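PDB 3I09: periplasmic branched-chain amino acid-binding protein from Burkholderia mallei, which probably binds a branched-chain amino acid or a related small carboxylate in the periplasm for uptake by an ABC transporter. Local coordinates for residues A56-A60 with S86-V90; S81-L85 with A103-L108; V118-Y122 with A282-S286. All blocks are in the same frame, centred on the assembly; numbering follows the deposited sequence.

Interaction 1. Residues A56-A60 with S86-V90. With EDO (1,2-ethanediol), chain L.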
ATOM      1  N   ALA A  56       4.812  15.382  -5.447  1.00 12.66           N
ATOM      2  CA  ALA A  56       3.618  15.165  -6.287  1.00 12.90           C
ATOM      3  C   ALA A  56       3.772  15.796  -7.658  1.00 13.37           C
ATOM      4  O   ALA A  56       3.287  15.273  -8.682  1.00 11.67           O
ATOM      5  CB  ALA A  56       2.374  15.737  -5.580  1.00 12.23           C
ATOM      6  N   ASP A  57       4.412  16.965  -7.698  1.00 12.55           N
ATOM      7  CA  ASP A  57       4.566  17.658  -8.989  1.00 14.51           C
ATOM      8  C   ASP A  57       5.493  16.916  -9.955  1.00 13.72           C
ATOM      9  O   ASP A  57       5.207  16.851 -11.150  1.00 14.86           O
ATOM     10  CB  ASP A  57       4.923  19.160  -8.849  1.00 14.37           C
ATOM     11  CG  ASP A  57       6.276  19.438  -8.178  1.00 19.72           C
ATOM     12  OD1 ASP A  57       6.944  18.546  -7.610  1.00 20.66           O
ATOM     13  OD2 ASP A  57       6.631  20.646  -8.157  1.00 22.82           O
ATOM     14  N   ILE A  58       6.559  16.304  -9.442  1.00 13.16           N
ATOM     15  CA  ILE A  58       7.448  15.494 -10.280  1.00 13.21           C
ATOM     16  C   ILE A  58       6.698  14.304 -10.871  1.00 12.20           C
ATOM     17  O   ILE A  58       6.781  14.026 -12.061  1.00 11.98           O
ATOM     18  CB  ILE A  58       8.699  15.000  -9.505  1.00 12.90           C
ATOM     19  CG1 ILE A  58       9.594  16.173  -9.159  1.00 16.45           C
ATOM     20  CG2 ILE A  58       9.507  14.028 -10.316  1.00 15.07           C
ATOM     21  CD1 ILE A  58      10.864  15.758  -8.366  1.00 16.94           C
ATOM     22  N   ALA A  59       5.892  13.672 -10.039  1.00 11.32           N
ATOM     23  CA  ALA A  59       5.151  12.469 -10.399  1.00 11.33           C
ATOM     24  C   ALA A  59       4.154  12.790 -11.518  1.00 12.08           C
ATOM     25  O   ALA A  59       4.093  12.094 -12.535  1.00 12.36           O
ATOM     26  CB  ALA A  59       4.450  11.963  -9.184  1.00 10.65           C
ATOM     27  N   ALA A  60       3.398  13.867 -11.322  1.00 11.85           N
ATOM     28  CA  ALA A  60       2.365  14.289 -12.253  1.00 12.38           C
ATOM     29  C   ALA A  60       2.991  14.776 -13.574  1.00 13.03           C
ATOM     30  O   ALA A  60       2.483  14.449 -14.634  1.00 11.18           O
ATOM     31  CB  ALA A  60       1.494  15.395 -11.620  1.00 12.91           C
ATOM     32  N   SER A  86      -1.938  13.134  -7.420  1.00 11.10           N
ATOM     33  CA  SER A  86      -1.574  14.012  -8.546  1.00 11.13           C
ATOM     34  C   SER A  86      -1.561  13.223  -9.855  1.00 10.52           C
ATOM     35  O   SER A  86      -2.102  13.692 -10.882  1.00 11.32           O
ATOM     36  CB  SER A  86      -0.251  14.763  -8.282  1.00 10.69           C
ATOM     37  OG  SER A  86       0.883  13.908  -8.279  1.00 15.26           O
HETATM   38  N   MSE A  87      -1.020  12.010  -9.825  1.00 10.72           N
HETATM   39  CA  MSE A  87      -1.048  11.138 -10.996  1.00 10.41           C
HETATM   40  C   MSE A  87      -2.444  10.707 -11.409  1.00 11.41           C
HETATM   41  O   MSE A  87      -2.754  10.632 -12.612  1.00 11.51           O
HETATM   42  CB  MSE A  87      -0.155   9.900 -10.747  1.00 11.59           C
HETATM   43  CG  MSE A  87       1.305  10.281 -10.760  1.00 11.63           C
HETATM   44 SE   MSE A  87       2.511   8.725 -10.623  0.75 12.19          SE
HETATM   45  CE  MSE A  87       2.075   8.129  -8.916  1.00 11.08           C
ATOM     46  N   ASN A  88      -3.265  10.402 -10.421  1.00 10.89           N
ATOM     47  CA  ASN A  88      -4.675  10.022 -10.650  1.00 10.80           C
ATOM     48  C   ASN A  88      -5.419  11.057 -11.480  1.00 11.26           C
ATOM     49  O   ASN A  88      -6.193  10.692 -12.374  1.00 11.96           O
ATOM     50  CB  ASN A  88      -5.348   9.871  -9.296  1.00 10.84           C
ATOM     51  CG  ASN A  88      -6.690   9.188  -9.366  1.00 10.70           C
ATOM     52  OD1 ASN A  88      -6.821   8.093  -9.905  1.00 13.64           O
ATOM     53  ND2 ASN A  88      -7.706   9.836  -8.764  1.00 13.52           N
ATOM     54  N   GLN A  89      -5.231  12.327 -11.136  1.00 11.97           N
ATOM     55  CA  GLN A  89      -5.864  13.402 -11.878  1.00 14.09           C
ATOM     56  C   GLN A  89      -5.414  13.442 -13.343  1.00 13.02           C
ATOM     57  O   GLN A  89      -6.249  13.564 -14.237  1.00 12.48           O
ATOM     58  CB  GLN A  89      -5.594  14.739 -11.227  1.00 15.06           C
ATOM     59  CG  GLN A  89      -6.280  15.843 -11.973  1.00 21.04           C
ATOM     60  CD  GLN A  89      -6.480  17.072 -11.149  1.00 32.78           C
ATOM     61  OE1 GLN A  89      -7.418  17.149 -10.340  1.00 39.66           O
ATOM     62  NE2 GLN A  89      -5.626  18.066 -11.360  1.00 36.36           N
ATOM     63  N   VAL A  90      -4.106  13.291 -13.577  1.00 11.65           N
ATOM     64  CA  VAL A  90      -3.576  13.254 -14.932  1.00 12.71           C
ATOM     65  C   VAL A  90      -4.117  12.058 -15.709  1.00 11.62           C
ATOM     66  O   VAL A  90      -4.593  12.206 -16.827  1.00 12.92           O
ATOM     67  CB  VAL A  90      -2.042  13.207 -14.936  1.00 12.51           C
ATOM     68  CG1 VAL A  90      -1.537  13.091 -16.357  1.00 14.53           C
ATOM     69  CG2 VAL A  90      -1.467  14.463 -14.221  1.00 12.41           C
TER
HETATM   70  C1  EDO L  15       6.066  19.249  -4.744  1.00 38.31           C
HETATM   71  O1  EDO L  15       4.901  18.633  -5.310  1.00 31.06           O
HETATM   72  C2  EDO L  15       5.844  19.501  -3.256  1.00 41.43           C
HETATM   73  O2  EDO L  15       6.286  18.347  -2.509  1.00 43.03           O
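This is a buried helix-helix contact between two neighbouring helices on one face of the six-stranded sheet in the N-terminal lobe. The segments lie close to parallel (30° between their N-to-C directions), and their axes approach to 8.8 Å. The small alanine side chains on the 56-60 side are consistent with this spacing; the CA atoms of A60 and M87 are just 4.8 Å apart. A59 CB meets CG of selenomethionine M87 at 3.9 Å, and A60 CB meets V90 CG2 at 4.0 Å. The polar element is the S86 hydroxyl: S86 OG lies 2.8 Å from A56 O and is also hydrogen-bonded to T83 O of its own helix. On the far side, D57 N donates to O1 of a 1,2-ethanediol at 3.0 Å, probably a crystallisation additive. Helices 56-69 and 81-94 lead into and out of strand 72-77, a packing of successive parallel β-α-β crossovers characteristic of the Rossmann-like lobes of type I periplasmic binding proteins.

Interaction 2. Residues S81-L85 with A103-L108. With AAE (acetoacetic acid), chain C.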
ATOM      1  N   SER A  81       0.920   8.891  -1.145  1.00 10.57           N
ATOM      2  CA  SER A  81      -0.442   9.214  -1.555  1.00 10.95           C
ATOM      3  C   SER A  81      -0.577  10.597  -2.202  1.00 11.18           C
ATOM      4  O   SER A  81      -1.478  10.783  -2.989  1.00 11.12           O
ATOM      5  CB  SER A  81      -1.437   9.105  -0.393  1.00 11.91           C
ATOM      6  OG  SER A  81      -1.669   7.759  -0.025  1.00 11.60           O
ATOM      7  N   ALA A  82       0.297  11.551  -1.870  1.00  9.92           N
ATOM      8  CA  ALA A  82       0.241  12.867  -2.540  1.00 11.22           C
ATOM      9  C   ALA A  82       0.570  12.657  -4.028  1.00 10.71           C
ATOM     10  O   ALA A  82      -0.122  13.206  -4.911  1.00 11.29           O
ATOM     11  CB  ALA A  82       1.183  13.878  -1.897  1.00  9.84           C
ATOM     12  N   THR A  83       1.600  11.847  -4.313  1.00 11.57           N
ATOM     13  CA  THR A  83       1.936  11.524  -5.702  1.00 11.23           C
ATOM     14  C   THR A  83       0.859  10.674  -6.360  1.00 10.73           C
ATOM     15  O   THR A  83       0.554  10.859  -7.549  1.00 11.91           O
ATOM     16  CB  THR A  83       3.303  10.862  -5.889  1.00 11.95           C
ATOM     17  OG1 THR A  83       3.262   9.492  -5.487  1.00 10.41           O
ATOM     18  CG2 THR A  83       4.398  11.578  -5.125  1.00 10.14           C
ATOM     19  N   ALA A  84       0.246   9.775  -5.598  1.00 11.11           N
ATOM     20  CA  ALA A  84      -0.804   8.924  -6.159  1.00 10.61           C
ATOM     21  C   ALA A  84      -1.975   9.763  -6.684  1.00 10.86           C
ATOM     22  O   ALA A  84      -2.573   9.443  -7.720  1.00 11.88           O
ATOM     23  CB  ALA A  84      -1.340   7.912  -5.116  1.00 10.72           C
ATOM     24  N   LEU A  85      -2.345  10.763  -5.906  1.00 11.56           N
ATOM     25  CA  LEU A  85      -3.468  11.657  -6.227  1.00 12.44           C
ATOM     26  C   LEU A  85      -3.164  12.617  -7.349  1.00 11.75           C
ATOM     27  O   LEU A  85      -4.026  12.872  -8.161  1.00 10.35           O
ATOM     28  CB  LEU A  85      -3.934  12.380  -4.984  1.00 12.43           C
ATOM     29  CG  LEU A  85      -4.626  11.462  -3.965  1.00 14.30           C
ATOM     30  CD1 LEU A  85      -4.815  12.193  -2.636  1.00 16.20           C
ATOM     31  CD2 LEU A  85      -5.978  10.941  -4.481  1.00 15.39           C
ATOM     32  N   ALA A 103       0.547   3.333  -2.712  1.00 11.50           N
ATOM     33  CA  ALA A 103      -0.096   4.375  -1.932  1.00 12.00           C
ATOM     34  C   ALA A 103      -1.359   3.849  -1.284  1.00 13.09           C
ATOM     35  O   ALA A 103      -2.016   2.961  -1.799  1.00 13.37           O
ATOM     36  CB  ALA A 103      -0.413   5.608  -2.805  1.00 11.02           C
ATOM     37  N   GLY A 104      -1.669   4.384  -0.110  1.00 11.63           N
ATOM     38  CA  GLY A 104      -2.799   3.928   0.651  1.00 12.24           C
ATOM     39  C   GLY A 104      -4.065   4.722   0.696  1.00 11.85           C
ATOM     40  O   GLY A 104      -5.095   4.166   1.013  1.00 11.43           O
ATOM     41  N   ALA A 105      -4.022   6.026   0.429  1.00 12.05           N
ATOM     42  CA  ALA A 105      -5.194   6.845   0.730  1.00 11.89           C
ATOM     43  C   ALA A 105      -6.455   6.317   0.046  1.00 12.20           C
ATOM     44  O   ALA A 105      -6.498   6.186  -1.196  1.00 12.36           O
ATOM     45  CB  ALA A 105      -4.975   8.312   0.343  1.00 12.72           C
ATOM     46  N   ASP A 106      -7.503   6.074   0.840  1.00 12.28           N
ATOM     47  CA  ASP A 106      -8.782   5.603   0.274  1.00 12.23           C
ATOM     48  C   ASP A 106      -9.499   6.648  -0.596  1.00 12.78           C
ATOM     49  O   ASP A 106     -10.469   6.324  -1.279  1.00 12.60           O
ATOM     50  CB  ASP A 106      -9.711   5.010   1.351  1.00 13.24           C
ATOM     51  CG  ASP A 106     -10.330   6.043   2.281  1.00 17.33           C
ATOM     52  OD1 ASP A 106      -9.809   7.165   2.422  1.00 15.95           O
ATOM     53  OD2 ASP A 106     -11.343   5.683   2.941  1.00 21.08           O
ATOM     54  N   THR A 107      -8.992   7.887  -0.575  1.00 12.49           N
ATOM     55  CA  THR A 107      -9.435   8.954  -1.452  1.00 13.02           C
ATOM     56  C   THR A 107      -9.468   8.511  -2.934  1.00 12.42           C
ATOM     57  O   THR A 107     -10.300   8.946  -3.743  1.00 12.14           O
ATOM     58  CB  THR A 107      -8.448  10.170  -1.313  1.00 13.13           C
ATOM     59  OG1 THR A 107      -8.140  10.371   0.069  1.00 17.95           O
ATOM     60  CG2 THR A 107      -9.063  11.372  -1.855  1.00 16.15           C
ATOM     61  N   LEU A 108      -8.511   7.664  -3.293  1.00 11.57           N
ATOM     62  CA  LEU A 108      -8.357   7.179  -4.644  1.00 12.52           C
ATOM     63  C   LEU A 108      -9.575   6.433  -5.196  1.00 12.35           C
ATOM     64  O   LEU A 108      -9.724   6.368  -6.397  1.00 13.28           O
ATOM     65  CB  LEU A 108      -7.123   6.264  -4.735  1.00 12.31           C
ATOM     66  CG  LEU A 108      -5.803   7.010  -4.763  1.00 15.68           C
ATOM     67  CD1 LEU A 108      -4.681   6.004  -4.362  1.00 15.12           C
ATOM     68  CD2 LEU A 108      -5.503   7.698  -6.185  1.00 13.02           C
TER
HETATM   69  O1  AAE C 501       0.170   6.210   0.799  1.00 12.11           O
HETATM   70  C2  AAE C 501       1.254   6.506   1.333  1.00 12.90           C
HETATM   71  O3  AAE C 501       1.743   7.655   1.267  1.00 10.60           O
HETATM   72  C4  AAE C 501       1.971   5.439   2.143  1.00 12.11           C
HETATM   73  C5  AAE C 501       2.961   4.685   1.300  1.00 16.14           C
HETATM   74  O8  AAE C 501       2.970   4.787   0.050  1.00 11.84           O
HETATM   75  C9  AAE C 501       3.807   3.693   2.044  1.00 12.93           C
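S81 opens helix 81-94 and meets both the ligand and the 103-108 loop. Its backbone S81 N donates to AAE O3 at 2.8 Å (angle 149°), while S81 OG bonds to AAE O1 at 2.5 Å, so S81 reaches both carboxylate oxygens. The same hydroxyl oxygen, S81 OG, accepts a hydrogen bond from A105 N at 3.0 Å (154°), tying the loop to the first turn of the helix. G104 N adds a bond from the loop to AAE O1 at 2.7 Å with an almost linear angle of 168°; N80 N and Y150 OH are further partners of the ligand. With the NH groups of N80 and S81 both bonded to the ligand at the start of helix 81-94, the carboxylate also sits at the positive end of the helix dipole.

One turn along, A84 faces the loop and the contact becomes apolar: A84 CB lies 3.4 Å from A103 CB and 3.9 Å from L108 CD1. L85 CB starts sideways, but the side chain reaches L108, with L85 CD2 3.7 Å from L108 CD2, and L85 CD2 also lies 4.1 Å from T107 CG2. The CA separation accordingly widens from 4.9 Å at S81-A103 to 6.8 Å at L85-L108.

The loop follows strand 97-100, whose Y98 hydroxyl bonds to A84 O. H119 of the edge strand 117-119 bonds to A103 O. From the other lobe, helix 151-166 brings F152 against S81, A151 against L85 and A155 against A105, closing over this corner of the interlobe cleft.

Interaction 3. Residues V118-Y122 with A282-S286. With AAE (acetoacetic acid), chain C.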
ATOM      1  N   VAL A 118      -7.327   1.903 -10.710  1.00 10.57           N
ATOM      2  CA  VAL A 118      -7.415   0.690  -9.946  1.00 10.16           C
ATOM      3  C   VAL A 118      -6.537   0.873  -8.708  1.00 12.17           C
ATOM      4  O   VAL A 118      -5.372   1.266  -8.843  1.00 11.27           O
ATOM      5  CB  VAL A 118      -6.925  -0.511 -10.761  1.00 11.24           C
ATOM      6  CG1 VAL A 118      -6.944  -1.799  -9.908  1.00  9.54           C
ATOM      7  CG2 VAL A 118      -7.797  -0.656 -12.008  1.00 11.88           C
ATOM      8  N   HIS A 119      -7.084   0.549  -7.526  1.00 11.21           N
ATOM      9  CA  HIS A 119      -6.317   0.595  -6.283  1.00 11.26           C
ATOM     10  C   HIS A 119      -6.113  -0.852  -5.861  1.00 12.14           C
ATOM     11  O   HIS A 119      -7.037  -1.539  -5.441  1.00 11.58           O
ATOM     12  CB  HIS A 119      -7.023   1.454  -5.220  1.00 11.77           C
ATOM     13  CG  HIS A 119      -6.085   2.002  -4.164  1.00 10.54           C
ATOM     14  ND1 HIS A 119      -6.540   2.685  -3.059  1.00 14.13           N
ATOM     15  CD2 HIS A 119      -4.733   2.038  -4.091  1.00 13.02           C
ATOM     16  CE1 HIS A 119      -5.513   3.052  -2.313  1.00 11.15           C
ATOM     17  NE2 HIS A 119      -4.400   2.679  -2.916  1.00 11.70           N
ATOM     18  N   TYR A 120      -4.880  -1.326  -6.037  1.00 10.80           N
ATOM     19  CA  TYR A 120      -4.651  -2.747  -6.180  1.00 10.66           C
ATOM     20  C   TYR A 120      -4.359  -3.536  -4.901  1.00 11.37           C
ATOM     21  O   TYR A 120      -4.817  -4.687  -4.785  1.00 10.52           O
ATOM     22  CB  TYR A 120      -3.545  -3.024  -7.196  1.00 10.56           C
ATOM     23  CG  TYR A 120      -3.534  -4.440  -7.762  1.00 10.39           C
ATOM     24  CD1 TYR A 120      -4.286  -4.764  -8.891  1.00  8.90           C
ATOM     25  CD2 TYR A 120      -2.679  -5.428  -7.229  1.00 12.77           C
ATOM     26  CE1 TYR A 120      -4.232  -6.041  -9.452  1.00 12.17           C
ATOM     27  CE2 TYR A 120      -2.639  -6.726  -7.773  1.00 10.26           C
ATOM     28  CZ  TYR A 120      -3.402  -7.013  -8.904  1.00 11.90           C
ATOM     29  OH  TYR A 120      -3.401  -8.270  -9.466  1.00 11.42           O
ATOM     30  N   ALA A 121      -3.566  -2.967  -3.994  1.00 12.22           N
ATOM     31  CA  ALA A 121      -2.966  -3.753  -2.892  1.00 11.62           C
ATOM     32  C   ALA A 121      -3.595  -3.604  -1.516  1.00 11.99           C
ATOM     33  O   ALA A 121      -3.811  -4.602  -0.810  1.00 12.13           O
ATOM     34  CB  ALA A 121      -1.467  -3.497  -2.811  1.00 11.25           C
ATOM     35  N   TYR A 122      -3.849  -2.376  -1.112  1.00 11.01           N
ATOM     36  CA  TYR A 122      -4.377  -2.059   0.221  1.00 11.77           C
ATOM     37  C   TYR A 122      -4.904  -0.628   0.182  1.00 11.43           C
ATOM     38  O   TYR A 122      -4.610   0.100  -0.740  1.00 10.82           O
ATOM     39  CB  TYR A 122      -3.325  -2.171   1.321  1.00 11.94           C
ATOM     40  CG  TYR A 122      -2.331  -1.062   1.320  1.00 10.55           C
ATOM     41  CD1 TYR A 122      -1.392  -0.948   0.298  1.00 10.94           C
ATOM     42  CD2 TYR A 122      -2.411  -0.024   2.244  1.00 10.93           C
ATOM     43  CE1 TYR A 122      -0.486   0.137   0.256  1.00 11.21           C
ATOM     44  CE2 TYR A 122      -1.485   1.038   2.235  1.00 12.37           C
ATOM     45  CZ  TYR A 122      -0.557   1.130   1.233  1.00 12.50           C
ATOM     46  OH  TYR A 122       0.325   2.198   1.218  1.00 12.17           O
ATOM     47  N   ALA A 282       2.593  -7.239  -5.102  1.00  9.68           N
ATOM     48  CA  ALA A 282       1.457  -6.591  -5.797  1.00  9.67           C
ATOM     49  C   ALA A 282       1.860  -5.909  -7.112  1.00  9.77           C
ATOM     50  O   ALA A 282       1.110  -5.972  -8.092  1.00  9.85           O
ATOM     51  CB  ALA A 282       0.779  -5.601  -4.875  1.00  9.58           C
ATOM     52  N   ASP A 283       3.057  -5.294  -7.157  1.00 10.32           N
ATOM     53  CA  ASP A 283       3.580  -4.719  -8.396  1.00 11.25           C
ATOM     54  C   ASP A 283       3.609  -5.769  -9.516  1.00 10.50           C
ATOM     55  O   ASP A 283       3.135  -5.511 -10.649  1.00 11.08           O
ATOM     56  CB  ASP A 283       5.006  -4.160  -8.217  1.00 11.73           C
ATOM     57  CG  ASP A 283       5.093  -2.886  -7.366  1.00 15.77           C
ATOM     58  OD1 ASP A 283       4.108  -2.126  -7.266  1.00 16.01           O
ATOM     59  OD2 ASP A 283       6.216  -2.661  -6.793  1.00 15.75           O
ATOM     60  N   TYR A 284       4.200  -6.934  -9.220  1.00 10.66           N
ATOM     61  CA  TYR A 284       4.273  -8.025 -10.181  1.00 10.03           C
ATOM     62  C   TYR A 284       2.849  -8.462 -10.576  1.00 11.16           C
ATOM     63  O   TYR A 284       2.533  -8.571 -11.768  1.00 11.52           O
ATOM     64  CB  TYR A 284       5.095  -9.183  -9.615  1.00 10.36           C
ATOM     65  CG  TYR A 284       5.206 -10.411 -10.495  1.00 10.19           C
ATOM     66  CD1 TYR A 284       4.114 -11.219 -10.731  1.00 13.24           C
ATOM     67  CD2 TYR A 284       6.424 -10.769 -11.085  1.00 11.15           C
ATOM     68  CE1 TYR A 284       4.209 -12.359 -11.538  1.00 13.09           C
ATOM     69  CE2 TYR A 284       6.541 -11.937 -11.863  1.00 10.96           C
ATOM     70  CZ  TYR A 284       5.414 -12.690 -12.105  1.00 11.85           C
ATOM     71  OH  TYR A 284       5.497 -13.789 -12.877  1.00 10.87           O
ATOM     72  N   SER A 285       1.988  -8.676  -9.593  1.00 11.65           N
ATOM     73  CA  SER A 285       0.644  -9.194  -9.869  1.00 12.68           C
ATOM     74  C   SER A 285      -0.179  -8.239 -10.725  1.00 11.14           C
ATOM     75  O   SER A 285      -0.918  -8.653 -11.605  1.00 11.48           O
ATOM     76  CB  SER A 285      -0.098  -9.467  -8.541  1.00 12.77           C
ATOM     77  OG  SER A 285      -1.448  -9.843  -8.751  1.00 11.85           O
ATOM     78  N   SER A 286      -0.075  -6.951 -10.422  1.00 11.56           N
ATOM     79  CA  SER A 286      -0.859  -5.915 -11.104  1.00 11.61           C
ATOM     80  C   SER A 286      -0.470  -5.857 -12.572  1.00 11.12           C
ATOM     81  O   SER A 286      -1.330  -5.687 -13.444  1.00 12.12           O
ATOM     82  CB  SER A 286      -0.682  -4.528 -10.425  1.00 12.29           C
ATOM     83  OG  SER A 286       0.619  -4.052 -10.651  1.00 14.59           O
TER
HETATM   84  O1  AAE C 501       0.170   6.210   0.799  1.00 12.11           O
HETATM   85  C2  AAE C 501       1.254   6.506   1.333  1.00 12.90           C
HETATM   86  O3  AAE C 501       1.743   7.655   1.267  1.00 10.60           O
HETATM   87  C4  AAE C 501       1.971   5.439   2.143  1.00 12.11           C
HETATM   88  C5  AAE C 501       2.961   4.685   1.300  1.00 16.14           C
HETATM   89  O8  AAE C 501       2.970   4.787   0.050  1.00 11.84           O
HETATM   90  C9  AAE C 501       3.807   3.693   2.044  1.00 12.93           C
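Strand 117-119 ends within the first segment: V118 and H119 are extended, Y120 (φ/ψ -91/-40) and A121 (-103/-46) bend the chain away after the strand, Y120 keeping a backbone hydrogen bond to N100, and Y122 (-164/166) is extended again. The second segment is regular helix, with S286 N bonded to A282 O at 2.8 Å. The nearest CA pairs are A121-A282 at 6.0 Å and Y120-S286 at 7.0 Å. In the α/β N-terminal lobe of this type I periplasmic binding fold, helix 278-297 packs against the turn that leaves edge strand 117-119, and S286 touches the sheet itself at I99. Strand 117-119 forms one edge of the six-stranded sheet, while helix 278-297 belongs to the later part of the chain, which returns to this lobe after most of the other has been built.

Y120 provides most of the first segment's share, 90 Å². Its ring lies flat beneath S286: S286 CB stands 3.7 Å from the ring centroid and only 2° off the normal, a well-centred CH-π interaction. S286 OG is turned back to its own helix, donating to D283 O at 2.9 Å. At the edge of the ring, Y120 OH and S285 OG are hydrogen-bonded at 2.6 Å, within a wider set that includes T289 and D316. A121 CB packs on A282 CB at 3.7 Å, and Y120 CD2 lies 4.2 Å from A282 CB.

Beyond the turn, Y122 does not touch the helix. It extends into the ligand pocket, where its hydroxyl bonds to G102 O and Y122 OH lies 3.6 Å from AAE C5.

Overall arrangement
The three contacts step from the outer helices to the interlobe cleft and across the sheet. Interactions 1 and 2 share helix 81-94; their centres are 10 Å apart and they touch directly, as at A59 CB and T83 CB (3.7 Å). Interaction 2 holds the acetoacetic acid carboxylate; in interaction 1, the M87 side chain is about 10 Å from that ligand. Interactions 2 and 3, with centres 13 Å apart, both reach the ligand and meet through A103 O and H119 NE2 (2.6 Å, a probable hydrogen bond). Interactions 1 and 3 do not touch: their centres are 18 Å apart, and M87 packs on Y98 whereas S286 packs on I99, adjacent residues of strand 97-100.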